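PDB 3QQW: putative citrate lyase from Ralstonia eutropha, which probably acts as a magnesium-dependent lyase of the HpcH/HpaI aldolase and citrate lyase family, splitting a carbon-carbon bond in a substrate such as citramalyl-CoA. Local coordinates for residues Ser18-Ala23 with Gly219-His224; Ala24-Ala29 with Phe249-Ser254; Gly110-Ile115 with Lys144-His149; Arg159-Ile164 with Ala209-Ala214. All coordinates share one frame; numbering follows the deposited sequence.

Contact 1: Ser18-Ala23 with Gly219-His224; sequences SFPVLA and GIVPAH
With CG anti to its backbone N (chi1 -166°), F19 swings its ring along the start of segment 219-224, while L22, its CG anti to the carbonyl carbon (chi1 -57°), sends CD1 to V221 at the start of strand 221-224. V221 answers both: its CG2 lies anti to the carbonyl carbon and becomes the meeting point. The CE2 corner of F19 reaches V221 CG2 at 3.7 Å, the two side chains crossing at about a right angle, and L22 CD1 meets V221 CG2 more obliquely at 3.8 Å. Between them P20 lays its ring beside the backbone, CD standing 3.1 Å from G219 O. G219 CA sits at the edge of the F19 ring, 3.7 Å from F19 CD1, and the positive phi of G219 (59°) turns the chain just ahead of this TIM-barrel strand. F19 also stacks on H185 of the second subunit, so the loop that leads into the first barrel strand borders the subunit interface. The segments are joined by apolar and van der Waals contact alone, with carbonyl oxygens met by carbon; the loop is thus held against the N-terminal end of the strand by shape rather than by directed polar bonds.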
loop_
_atom_site.group_PDB
_atom_site.type_symbol
_atom_site.label_atom_id
_atom_site.label_comp_id
_atom_site.label_asym_id
_atom_site.label_seq_id
_atom_site.Cartn_x
_atom_site.Cartn_y
_atom_site.Cartn_z
ATOM N N SER C 18 -3.862 -15.948 21.345
ATOM C CA SER C 18 -4.997 -15.105 21.722
ATOM C C SER C 18 -4.663 -13.622 21.503
ATOM O O SER C 18 -3.554 -13.187 21.862
ATOM C CB SER C 18 -5.390 -15.353 23.173
ATOM O OG SER C 18 -6.461 -14.521 23.594
ATOM N N PHE C 19 -5.618 -12.855 20.892
ATOM C CA PHE C 19 -5.465 -11.417 20.652
ATOM C C PHE C 19 -5.386 -10.665 21.992
ATOM O O PHE C 19 -6.119 -11.032 22.913
ATOM C CB PHE C 19 -6.604 -10.879 19.791
ATOM C CG PHE C 19 -6.346 -9.500 19.236
ATOM C CD1 PHE C 19 -5.461 -9.309 18.171
ATOM C CD2 PHE C 19 -7.001 -8.389 19.756
ATOM C CE1 PHE C 19 -5.238 -8.037 17.644
ATOM C CE2 PHE C 19 -6.783 -7.125 19.218
ATOM C CZ PHE C 19 -5.897 -6.960 18.167
ATOM N N PRO C 20 -4.464 -9.688 22.177
ATOM C CA PRO C 20 -4.366 -9.036 23.487
ATOM C C PRO C 20 -5.573 -8.170 23.781
ATOM O O PRO C 20 -6.036 -7.435 22.899
ATOM C CB PRO C 20 -3.082 -8.198 23.397
ATOM C CG PRO C 20 -2.446 -8.543 22.091
ATOM C CD PRO C 20 -3.510 -9.098 21.218
ATOM N N VAL C 21 -6.089 -8.274 25.018
ATOM C CA VAL C 21 -7.227 -7.468 25.432
ATOM C C VAL C 21 -6.675 -6.304 26.230
ATOM O O VAL C 21 -6.288 -6.431 27.401
ATOM C CB VAL C 21 -8.375 -8.237 26.125
ATOM C CG1 VAL C 21 -8.995 -9.202 25.129
ATOM C CG2 VAL C 21 -7.927 -8.979 27.383
ATOM N N LEU C 22 -6.540 -5.175 25.526
ATOM C CA LEU C 22 -5.976 -3.997 26.129
ATOM C C LEU C 22 -6.962 -2.878 26.117
ATOM O O LEU C 22 -7.809 -2.793 25.223
ATOM C CB LEU C 22 -4.695 -3.580 25.391
ATOM C CG LEU C 22 -3.580 -4.609 25.293
ATOM C CD1 LEU C 22 -2.599 -4.218 24.233
ATOM C CD2 LEU C 22 -2.877 -4.778 26.621
ATOM N N ALA C 23 -6.812 -1.984 27.096
ATOM C CA ALA C 23 -7.581 -0.767 27.273
ATOM C C ALA C 23 -7.525 0.039 25.993
ATOM O O ALA C 23 -6.505 0.056 25.294
ATOM C CB ALA C 23 -7.003 0.027 28.431
ATOM N N GLY C 219 -1.635 -10.428 15.326
ATOM C CA GLY C 219 -2.311 -10.419 16.626
ATOM C C GLY C 219 -1.789 -9.348 17.561
ATOM O O GLY C 219 -1.615 -9.586 18.758
ATOM N N ILE C 220 -1.500 -8.173 17.002
ATOM C CA ILE C 220 -0.995 -7.022 17.743
ATOM C C ILE C 220 -2.044 -5.932 17.666
ATOM O O ILE C 220 -2.691 -5.772 16.636
ATOM C CB ILE C 220 0.397 -6.566 17.193
ATOM C CG1 ILE C 220 1.476 -7.653 17.467
ATOM C CG2 ILE C 220 0.834 -5.236 17.766
ATOM C CD1 ILE C 220 2.692 -7.510 16.632
ATOM N N VAL C 221 -2.214 -5.195 18.762
ATOM C CA VAL C 221 -3.138 -4.084 18.833
ATOM C C VAL C 221 -2.518 -2.851 18.122
ATOM O O VAL C 221 -1.429 -2.399 18.505
ATOM C CB VAL C 221 -3.530 -3.767 20.312
ATOM C CG1 VAL C 221 -4.228 -2.416 20.433
ATOM C CG2 VAL C 221 -4.394 -4.878 20.892
ATOM N N PRO C 222 -3.205 -2.264 17.113
ATOM C CA PRO C 222 -2.685 -1.015 16.525
ATOM C C PRO C 222 -3.198 0.185 17.341
ATOM O O PRO C 222 -4.393 0.283 17.591
ATOM C CB PRO C 222 -3.226 -1.045 15.090
ATOM C CG PRO C 222 -4.389 -2.059 15.118
ATOM C CD PRO C 222 -4.484 -2.661 16.493
ATOM N N ALA C 223 -2.287 1.080 17.790
ATOM C CA ALA C 223 -2.665 2.248 18.576
ATOM C C ALA C 223 -2.431 3.542 17.816
ATOM O O ALA C 223 -1.448 3.698 17.076
ATOM C CB ALA C 223 -1.934 2.272 19.895
ATOM N N HIS C 224 -3.418 4.449 17.952
ATOM C CA HIS C 224 -3.432 5.725 17.262
ATOM C C HIS C 224 -2.762 6.819 18.086
ATOM O O HIS C 224 -2.757 6.759 19.304
ATOM C CB HIS C 224 -4.875 6.103 16.928
ATOM C CG HIS C 224 -4.991 7.197 15.904
ATOM N ND1 HIS C 224 -5.456 8.452 16.240
ATOM C CD2 HIS C 224 -4.701 7.181 14.580
ATOM C CE1 HIS C 224 -5.400 9.163 15.126
ATOM N NE2 HIS C 224 -4.957 8.443 14.104
#

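Contact 2: Ala24-Ala29 with Phe249-Ser254; sequences ACEHFA and FLRMWS
Strands 25-29 and 251-254 run parallel, their axes 4.4 Å apart and 21° from alignment, and their pairing joins the first and last strands of the eight-stranded TIM barrel, closing it. The ladder begins with M252 (a selenomethionine) N donating to A24 O and then alternates: E26 N to M252 O, S254 N to E26 O and F28 N to S254 O. The last is the straightest (166°), its donor nearly along the C=O axis. C25, H27, M252 and S254 point to one face of the sheet, where helix 260-267 packs and H27 ND1 and S254 OG share a hydrogen bond of 2.8 Å. E26 and W253 share the other face. Both E26 and R251 set CG anti to the backbone N and extend to form a salt bridge, R251 NH2 to E26 OE1 at 2.6 Å, on the anti lone pair and in the guanidinium plane, although carboxylate and guanidinium planes are 71° apart. R251, T52 OG1 (bonded to E26 OE2) and a water probably favour the E26 anion, while R251 NH2 divides its charge between E26 and D50. W253 lies beside the predicted substrate-binding R88. F28 crosses the indole obliquely, its CE1 above the ring centre and 3.3 Å from W253 CD2. The water donates to E26 OE1, accepts from R251 NE and, 3.2 Å from W253 NE1, shares the indole N-H with D174, its stronger partner.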
loop_
_atom_site.group_PDB
_atom_site.type_symbol
_atom_site.label_atom_id
_atom_site.label_comp_id
_atom_site.label_asym_id
_atom_site.label_seq_id
_atom_site.Cartn_x
_atom_site.Cartn_y
_atom_site.Cartn_z
ATOM N N ALA C 24 -8.630 0.681 25.673
ATOM C CA ALA C 24 -8.791 1.518 24.475
ATOM C C ALA C 24 -7.928 2.776 24.532
ATOM O O ALA C 24 -7.662 3.402 23.510
ATOM C CB ALA C 24 -10.242 1.909 24.370
ATOM N N CYS C 25 -7.481 3.141 25.734
ATOM C CA CYS C 25 -6.746 4.377 25.949
ATOM C C CYS C 25 -5.460 4.177 26.716
ATOM O O CYS C 25 -5.402 3.399 27.666
ATOM C CB CYS C 25 -7.652 5.376 26.667
ATOM S SG CYS C 25 -6.907 7.002 26.909
ATOM N N GLU C 26 -4.449 4.949 26.330
ATOM C CA GLU C 26 -3.136 4.939 26.961
ATOM C C GLU C 26 -2.754 6.361 27.281
ATOM O O GLU C 26 -2.478 7.144 26.365
ATOM C CB GLU C 26 -2.085 4.263 26.068
ATOM C CG GLU C 26 -0.792 3.982 26.818
ATOM C CD GLU C 26 0.280 3.315 25.985
ATOM O OE1 GLU C 26 0.050 2.167 25.555
ATOM O OE2 GLU C 26 1.350 3.928 25.767
ATOM N N HIS C 27 -2.772 6.704 28.574
ATOM C CA HIS C 27 -2.501 8.059 29.040
ATOM C C HIS C 27 -1.023 8.240 29.410
ATOM O O HIS C 27 -0.453 7.416 30.121
ATOM C CB HIS C 27 -3.406 8.405 30.221
ATOM C CG HIS C 27 -3.293 9.826 30.644
ATOM N ND1 HIS C 27 -3.865 10.850 29.899
ATOM C CD2 HIS C 27 -2.649 10.359 31.704
ATOM C CE1 HIS C 27 -3.552 11.966 30.533
ATOM N NE2 HIS C 27 -2.825 11.721 31.627
ATOM N N PHE C 28 -0.396 9.307 28.889
ATOM C CA PHE C 28 1.001 9.631 29.178
ATOM C C PHE C 28 1.105 10.662 30.274
ATOM O O PHE C 28 0.294 11.580 30.308
ATOM C CB PHE C 28 1.708 10.144 27.916
ATOM C CG PHE C 28 2.119 9.004 27.029
ATOM C CD1 PHE C 28 1.161 8.211 26.395
ATOM C CD2 PHE C 28 3.460 8.707 26.835
ATOM C CE1 PHE C 28 1.542 7.139 25.607
ATOM C CE2 PHE C 28 3.843 7.667 25.990
ATOM C CZ PHE C 28 2.885 6.884 25.398
ATOM N N ALA C 29 2.115 10.501 31.155
ATOM C CA ALA C 29 2.459 11.367 32.304
ATOM C C ALA C 29 3.978 11.265 32.508
ATOM O O ALA C 29 4.514 10.156 32.555
ATOM C CB ALA C 29 1.697 10.948 33.563
ATOM N N PHE C 249 -7.838 1.069 14.118
ATOM C CA PHE C 249 -7.103 1.268 15.368
ATOM C C PHE C 249 -7.999 0.819 16.504
ATOM O O PHE C 249 -9.221 0.965 16.405
ATOM C CB PHE C 249 -6.672 2.726 15.540
ATOM C CG PHE C 249 -5.549 3.138 14.621
ATOM C CD1 PHE C 249 -4.226 2.981 15.005
ATOM C CD2 PHE C 249 -5.812 3.727 13.397
ATOM C CE1 PHE C 249 -3.180 3.428 14.187
ATOM C CE2 PHE C 249 -4.766 4.153 12.570
ATOM C CZ PHE C 249 -3.458 4.001 12.967
ATOM N N LEU C 250 -7.409 0.217 17.559
ATOM C CA LEU C 250 -8.157 -0.353 18.674
ATOM C C LEU C 250 -7.746 0.266 19.997
ATOM O O LEU C 250 -8.203 -0.140 21.085
ATOM C CB LEU C 250 -7.873 -1.868 18.675
ATOM C CG LEU C 250 -8.467 -2.672 17.517
ATOM C CD1 LEU C 250 -8.012 -4.104 17.579
ATOM C CD2 LEU C 250 -9.983 -2.604 17.536
ATOM N N ARG C 251 -6.857 1.245 19.901
ATOM C CA ARG C 251 -6.305 1.965 21.041
ATOM C C ARG C 251 -5.876 3.347 20.568
ATOM O O ARG C 251 -5.657 3.558 19.374
ATOM C CB ARG C 251 -5.127 1.170 21.605
ATOM C CG ARG C 251 -4.539 1.624 22.920
ATOM C CD ARG C 251 -3.704 0.448 23.381
ATOM N NE ARG C 251 -2.719 0.766 24.403
ATOM C CZ ARG C 251 -2.808 0.376 25.666
ATOM N NH1 ARG C 251 -3.870 -0.288 26.084
ATOM N NH2 ARG C 251 -1.831 0.639 26.517
HETATM N N MSE C 252 -5.767 4.295 21.510
HETATM C CA MSE C 252 -5.323 5.641 21.217
HETATM C C MSE C 252 -4.692 6.245 22.425
HETATM O O MSE C 252 -5.203 6.093 23.536
HETATM C CB MSE C 252 -6.501 6.503 20.755
HETATM C CG MSE C 252 -6.069 7.792 20.111
HETATM SE SE MSE C 252 -7.580 8.619 19.305
HETATM C CE MSE C 252 -7.022 10.478 19.463
ATOM N N TRP C 253 -3.628 7.010 22.196
ATOM C CA TRP C 253 -2.913 7.731 23.237
ATOM C C TRP C 253 -3.712 8.924 23.749
ATOM O O TRP C 253 -4.477 9.542 23.013
ATOM C CB TRP C 253 -1.568 8.215 22.700
ATOM C CG TRP C 253 -0.518 7.157 22.539
ATOM C CD1 TRP C 253 -0.699 5.805 22.518
ATOM C CD2 TRP C 253 0.887 7.378 22.360
ATOM N NE1 TRP C 253 0.507 5.166 22.361
ATOM C CE2 TRP C 253 1.503 6.107 22.274
ATOM C CE3 TRP C 253 1.702 8.530 22.346
ATOM C CZ2 TRP C 253 2.892 5.952 22.114
ATOM C CZ3 TRP C 253 3.078 8.374 22.203
ATOM C CH2 TRP C 253 3.655 7.101 22.056
ATOM N N SER C 254 -3.465 9.284 25.002
ATOM C CA SER C 254 -4.023 10.446 25.665
ATOM C C SER C 254 -2.893 11.245 26.311
ATOM O O SER C 254 -1.978 10.649 26.886
ATOM C CB SER C 254 -5.037 10.013 26.715
ATOM O OG SER C 254 -5.343 11.085 27.586
HETATM O O HOH W 1 -0.586 2.259 22.967
#

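Contact 3: Gly110-Ile115 with Lys144-His149; sequences GRLAYI and KPVPVH
Two backbone hydrogen bonds tie the segments as I115 enters its strand: I115 N donates to P147 O at 3.1 Å, and H149 N donates to I115 O at 2.8 Å along an almost straight line (172°). Both donors lie in the carbonyl plane of their acceptor. This parallel bridge of I115 with V148 begins the pairing of strands 115-117 and 148-152 in the TIM barrel. Next comes an offset stack. Y114 holds CG in the crowded position between N and the carbonyl carbon (chi1 54°), which lays its ring over the imidazole of H149; the planes are 7° apart, the centroids 3.9 Å, and H149 CE1 stands above the centre of the phenol ring. Y114 CG and H149 NE2 approach to 3.4 Å. The polar ends turn to partners on other barrel strands: Y114 OH to T52, H149 NE2 to E171 and, weakly, H149 ND1 to E26. Farther out, V146 CG1 touches both L112 CD2 and I115 CD1, 3.9 Å from each, and V146 also packs on I133 of helix 123-139. P147 sets CD 3.2 Å from A113 O. The stack and the H149 NE2 to E171 bond thus orient the imidazole; E171 may favour its protonated form, while R251 nearby would work against it.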
loop_
_atom_site.group_PDB
_atom_site.type_symbol
_atom_site.label_atom_id
_atom_site.label_comp_id
_atom_site.label_asym_id
_atom_site.label_seq_id
_atom_site.Cartn_x
_atom_site.Cartn_y
_atom_site.Cartn_z
ATOM N N GLY C 110 7.962 -6.127 39.744
ATOM C CA GLY C 110 7.173 -7.057 38.936
ATOM C C GLY C 110 5.817 -6.529 38.485
ATOM O O GLY C 110 4.990 -7.284 37.968
ATOM N N ARG C 111 5.573 -5.233 38.681
ATOM C CA ARG C 111 4.295 -4.616 38.341
ATOM C C ARG C 111 4.309 -3.944 36.958
ATOM O O ARG C 111 3.244 -3.566 36.482
ATOM C CB ARG C 111 3.867 -3.620 39.432
ATOM C CG ARG C 111 3.630 -4.306 40.806
ATOM C CD ARG C 111 3.039 -3.382 41.870
ATOM N NE ARG C 111 1.651 -2.942 41.694
ATOM C CZ ARG C 111 0.652 -3.630 41.128
ATOM N NH1 ARG C 111 0.874 -4.829 40.594
ATOM N NH2 ARG C 111 -0.569 -3.119 41.081
ATOM N N LEU C 112 5.480 -3.863 36.286
ATOM C CA LEU C 112 5.627 -3.230 34.971
ATOM C C LEU C 112 4.702 -3.868 33.942
ATOM O O LEU C 112 4.789 -5.071 33.703
ATOM C CB LEU C 112 7.083 -3.290 34.517
ATOM C CG LEU C 112 7.473 -2.522 33.230
ATOM C CD1 LEU C 112 7.221 -1.016 33.345
ATOM C CD2 LEU C 112 8.906 -2.784 32.905
ATOM N N ALA C 113 3.768 -3.069 33.382
ATOM C CA ALA C 113 2.764 -3.563 32.447
ATOM C C ALA C 113 3.348 -3.761 31.038
ATOM O O ALA C 113 2.967 -4.713 30.349
ATOM C CB ALA C 113 1.584 -2.604 32.393
ATOM N N TYR C 114 4.245 -2.853 30.610
ATOM C CA TYR C 114 4.864 -2.850 29.287
ATOM C C TYR C 114 5.977 -1.821 29.198
ATOM O O TYR C 114 6.073 -0.918 30.039
ATOM C CB TYR C 114 3.823 -2.557 28.168
ATOM C CG TYR C 114 3.042 -1.292 28.392
ATOM C CD1 TYR C 114 3.517 -0.062 27.935
ATOM C CD2 TYR C 114 1.819 -1.314 29.057
ATOM C CE1 TYR C 114 2.811 1.120 28.169
ATOM C CE2 TYR C 114 1.112 -0.140 29.308
ATOM C CZ TYR C 114 1.612 1.073 28.862
ATOM O OH TYR C 114 0.892 2.223 29.080
ATOM N N ILE C 115 6.774 -1.925 28.124
ATOM C CA ILE C 115 7.798 -0.949 27.790
ATOM C C ILE C 115 7.464 -0.439 26.396
ATOM O O ILE C 115 7.235 -1.226 25.473
ATOM C CB ILE C 115 9.245 -1.503 27.905
ATOM C CG1 ILE C 115 9.640 -1.616 29.378
ATOM C CG2 ILE C 115 10.255 -0.636 27.132
ATOM C CD1 ILE C 115 10.765 -2.504 29.597
ATOM N N LYS C 144 6.835 -14.226 33.269
ATOM C CA LYS C 144 6.317 -13.894 31.956
ATOM C C LYS C 144 7.130 -12.735 31.374
ATOM O O LYS C 144 7.593 -11.869 32.136
ATOM C CB LYS C 144 4.805 -13.605 31.989
ATOM C CG LYS C 144 4.341 -12.450 32.845
ATOM C CD LYS C 144 2.816 -12.246 32.716
ATOM N N PRO C 145 7.356 -12.706 30.035
ATOM C CA PRO C 145 8.119 -11.585 29.453
ATOM C C PRO C 145 7.367 -10.269 29.544
ATOM O O PRO C 145 6.137 -10.258 29.621
ATOM C CB PRO C 145 8.332 -12.013 28.001
ATOM C CG PRO C 145 7.910 -13.446 27.926
ATOM C CD PRO C 145 6.894 -13.640 28.992
ATOM N N VAL C 146 8.121 -9.158 29.592
ATOM C CA VAL C 146 7.567 -7.795 29.652
ATOM C C VAL C 146 7.009 -7.477 28.250
ATOM O O VAL C 146 7.780 -7.505 27.283
ATOM C CB VAL C 146 8.629 -6.733 30.090
ATOM C CG1 VAL C 146 8.057 -5.322 30.113
ATOM C CG2 VAL C 146 9.246 -7.072 31.423
ATOM N N PRO C 147 5.686 -7.216 28.114
ATOM C CA PRO C 147 5.126 -6.868 26.794
ATOM C C PRO C 147 5.735 -5.578 26.273
ATOM O O PRO C 147 6.108 -4.716 27.050
ATOM C CB PRO C 147 3.633 -6.709 27.074
ATOM C CG PRO C 147 3.395 -7.443 28.366
ATOM C CD PRO C 147 4.641 -7.172 29.152
ATOM N N VAL C 148 5.898 -5.481 24.969
ATOM C CA VAL C 148 6.526 -4.328 24.325
ATOM C C VAL C 148 5.528 -3.626 23.394
ATOM O O VAL C 148 4.723 -4.275 22.715
ATOM C CB VAL C 148 7.819 -4.766 23.563
ATOM C CG1 VAL C 148 8.495 -3.588 22.896
ATOM C CG2 VAL C 148 8.794 -5.482 24.497
ATOM N N HIS C 149 5.592 -2.287 23.404
ATOM C CA HIS C 149 4.846 -1.359 22.549
ATOM C C HIS C 149 5.869 -0.691 21.679
ATOM O O HIS C 149 6.831 -0.108 22.200
ATOM C CB HIS C 149 4.050 -0.330 23.356
ATOM C CG HIS C 149 2.950 -0.888 24.213
ATOM N ND1 HIS C 149 2.000 -0.052 24.776
ATOM C CD2 HIS C 149 2.700 -2.164 24.604
ATOM C CE1 HIS C 149 1.203 -0.837 25.484
ATOM N NE2 HIS C 149 1.589 -2.123 25.410
#

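Contact 4: Arg159-Ile164 with Ala209-Ala214; sequences RDVFQI and ADMVAA
Helix-helix packing on the outer layer of the TIM barrel brings short helix 161-164, which comes after strand 148-152 and helix 155-159, against helix 202-217, which precedes strand 221-224. A214 is at the centre of this contact. Its methyl stands over the F162 ring, 3.7 Å from the centroid and only 2° off the ring normal, a CH-pi contact centred on the face. F162 turns CG anti to the carbonyl carbon (chi1 -82°), which carries the ring across to helix 202-217, where F162 CE1 comes 3.6 Å from A214 CA and F162 CZ lies 4.1 Å from A213 CB. Beside this CH-pi contact, V161 has CG1 in the crowded position and CG2 anti to the backbone N. This rotation lets both methyls straddle the A214 methyl, V161 CG1 and V161 CG2 each 3.8 Å from A214 CB. V161 and M211 (a selenomethionine) both rest on I152 and L173, so the helices meet on the outside of the barrel sheet. Towards the second subunit, D210 OD1 forms a salt bridge with R206 of that chain, whose R159 packs on F162. M211, bent at chi2 and chi3, crosses V161 at about a right angle, with M211 CG 3.9 Å from V161 CG2.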
loop_
_atom_site.group_PDB
_atom_site.type_symbol
_atom_site.label_atom_id
_atom_site.label_comp_id
_atom_site.label_asym_id
_atom_site.label_seq_id
_atom_site.Cartn_x
_atom_site.Cartn_y
_atom_site.Cartn_z
ATOM N N ARG C 159 8.901 0.996 6.728
ATOM C CA ARG C 159 9.376 0.063 5.711
ATOM C C ARG C 159 9.432 -1.366 6.299
ATOM O O ARG C 159 8.960 -2.301 5.649
ATOM C CB ARG C 159 10.761 0.514 5.196
ATOM C CG ARG C 159 11.435 -0.398 4.174
ATOM C CD ARG C 159 12.965 -0.209 4.188
ATOM N NE ARG C 159 13.559 -0.471 5.510
ATOM C CZ ARG C 159 14.411 0.344 6.141
ATOM N NH1 ARG C 159 14.814 1.477 5.562
ATOM N NH2 ARG C 159 14.863 0.035 7.356
ATOM N N ASP C 160 9.927 -1.499 7.548
ATOM C CA ASP C 160 10.093 -2.773 8.252
ATOM C C ASP C 160 8.945 -3.163 9.166
ATOM O O ASP C 160 9.102 -4.107 9.941
ATOM C CB ASP C 160 11.379 -2.738 9.100
ATOM C CG ASP C 160 12.671 -2.588 8.315
ATOM O OD1 ASP C 160 12.653 -2.809 7.080
ATOM O OD2 ASP C 160 13.712 -2.346 8.942
ATOM N N VAL C 161 7.780 -2.500 9.045
ATOM C CA VAL C 161 6.639 -2.741 9.937
ATOM C C VAL C 161 6.204 -4.243 10.001
ATOM O O VAL C 161 5.943 -4.736 11.113
ATOM C CB VAL C 161 5.448 -1.793 9.703
ATOM C CG1 VAL C 161 4.665 -2.112 8.413
ATOM C CG2 VAL C 161 4.552 -1.754 10.939
ATOM N N PHE C 162 6.184 -4.969 8.859
ATOM C CA PHE C 162 5.775 -6.371 8.854
ATOM C C PHE C 162 6.817 -7.275 9.529
ATOM O O PHE C 162 6.458 -8.285 10.155
ATOM C CB PHE C 162 5.453 -6.853 7.437
ATOM C CG PHE C 162 4.048 -6.468 7.037
ATOM C CD1 PHE C 162 2.976 -7.320 7.288
ATOM C CD2 PHE C 162 3.787 -5.231 6.445
ATOM C CE1 PHE C 162 1.668 -6.947 6.935
ATOM C CE2 PHE C 162 2.477 -4.856 6.111
ATOM C CZ PHE C 162 1.430 -5.712 6.356
ATOM N N GLN C 163 8.079 -6.877 9.459
ATOM C CA GLN C 163 9.172 -7.597 10.105
ATOM C C GLN C 163 9.138 -7.308 11.621
ATOM O O GLN C 163 9.234 -8.225 12.430
ATOM C CB GLN C 163 10.488 -7.178 9.467
ATOM C CG GLN C 163 11.582 -8.159 9.632
ATOM C CD GLN C 163 12.598 -7.902 8.565
ATOM O OE1 GLN C 163 13.196 -6.817 8.485
ATOM N NE2 GLN C 163 12.772 -8.872 7.680
ATOM N N ILE C 164 8.909 -6.038 11.991
ATOM C CA ILE C 164 8.784 -5.614 13.391
ATOM C C ILE C 164 7.601 -6.362 14.037
ATOM O O ILE C 164 7.765 -6.934 15.101
ATOM C CB ILE C 164 8.637 -4.062 13.482
ATOM C CG1 ILE C 164 9.978 -3.363 13.164
ATOM C CG2 ILE C 164 8.079 -3.623 14.836
ATOM C CD1 ILE C 164 9.931 -1.853 12.964
ATOM N N ALA C 209 -2.508 2.807 7.494
ATOM C CA ALA C 209 -3.092 1.561 6.998
ATOM C C ALA C 209 -2.053 0.424 7.012
ATOM O O ALA C 209 -2.408 -0.678 7.432
ATOM C CB ALA C 209 -3.676 1.761 5.601
ATOM N N ASP C 210 -0.769 0.704 6.644
ATOM C CA ASP C 210 0.282 -0.325 6.668
ATOM C C ASP C 210 0.534 -0.835 8.064
ATOM O O ASP C 210 0.650 -2.045 8.262
ATOM C CB ASP C 210 1.604 0.195 6.100
ATOM C CG ASP C 210 1.731 0.053 4.603
ATOM O OD1 ASP C 210 0.761 -0.403 3.967
ATOM O OD2 ASP C 210 2.805 0.401 4.064
HETATM N N MSE C 211 0.616 0.084 9.039
HETATM C CA MSE C 211 0.896 -0.290 10.400
HETATM C C MSE C 211 -0.259 -1.117 11.005
HETATM O O MSE C 211 0.013 -2.133 11.674
HETATM C CB MSE C 211 1.200 0.950 11.223
HETATM C CG MSE C 211 1.882 0.604 12.568
HETATM SE SE MSE C 211 1.454 1.837 14.008
HETATM C CE MSE C 211 -0.329 1.442 14.187
ATOM N N VAL C 212 -1.530 -0.700 10.764
ATOM C CA VAL C 212 -2.699 -1.424 11.266
ATOM C C VAL C 212 -2.729 -2.825 10.620
ATOM O O VAL C 212 -2.889 -3.817 11.330
ATOM C CB VAL C 212 -4.014 -0.648 11.040
ATOM C CG1 VAL C 212 -5.238 -1.509 11.357
ATOM C CG2 VAL C 212 -4.035 0.622 11.875
ATOM N N ALA C 213 -2.514 -2.899 9.299
ATOM C CA ALA C 213 -2.474 -4.163 8.570
ATOM C C ALA C 213 -1.410 -5.116 9.145
ATOM O O ALA C 213 -1.703 -6.294 9.311
ATOM C CB ALA C 213 -2.212 -3.906 7.082
ATOM N N ALA C 214 -0.202 -4.592 9.477
ATOM C CA ALA C 214 0.913 -5.366 10.033
ATOM C C ALA C 214 0.604 -5.864 11.438
ATOM O O ALA C 214 0.920 -7.003 11.766
ATOM C CB ALA C 214 2.181 -4.527 10.044
#

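Overall arrangement
All four contacts belong to one closed TIM barrel. Contacts 1 and 2 lie 11 Å apart between centres and share neighbouring strands 221-224 and 251-254; their segments alternate along the chain, so the N-terminal stretch 18-29 meets first the seventh strand and then the eighth. Contact 3 pairs the fourth and fifth strands, 16 Å from contact 2, yet the two meet inside the barrel, where Y114 and H149 approach E26 and R251. Contact 4, in the helical layer, is 22 Å from contact 3; its M211 and V212 touch P222 of contact 1 and F249 of contact 2. Contacts 3 and 4 are nested in series within both loops, and contact 2 alone joins the first and last strands.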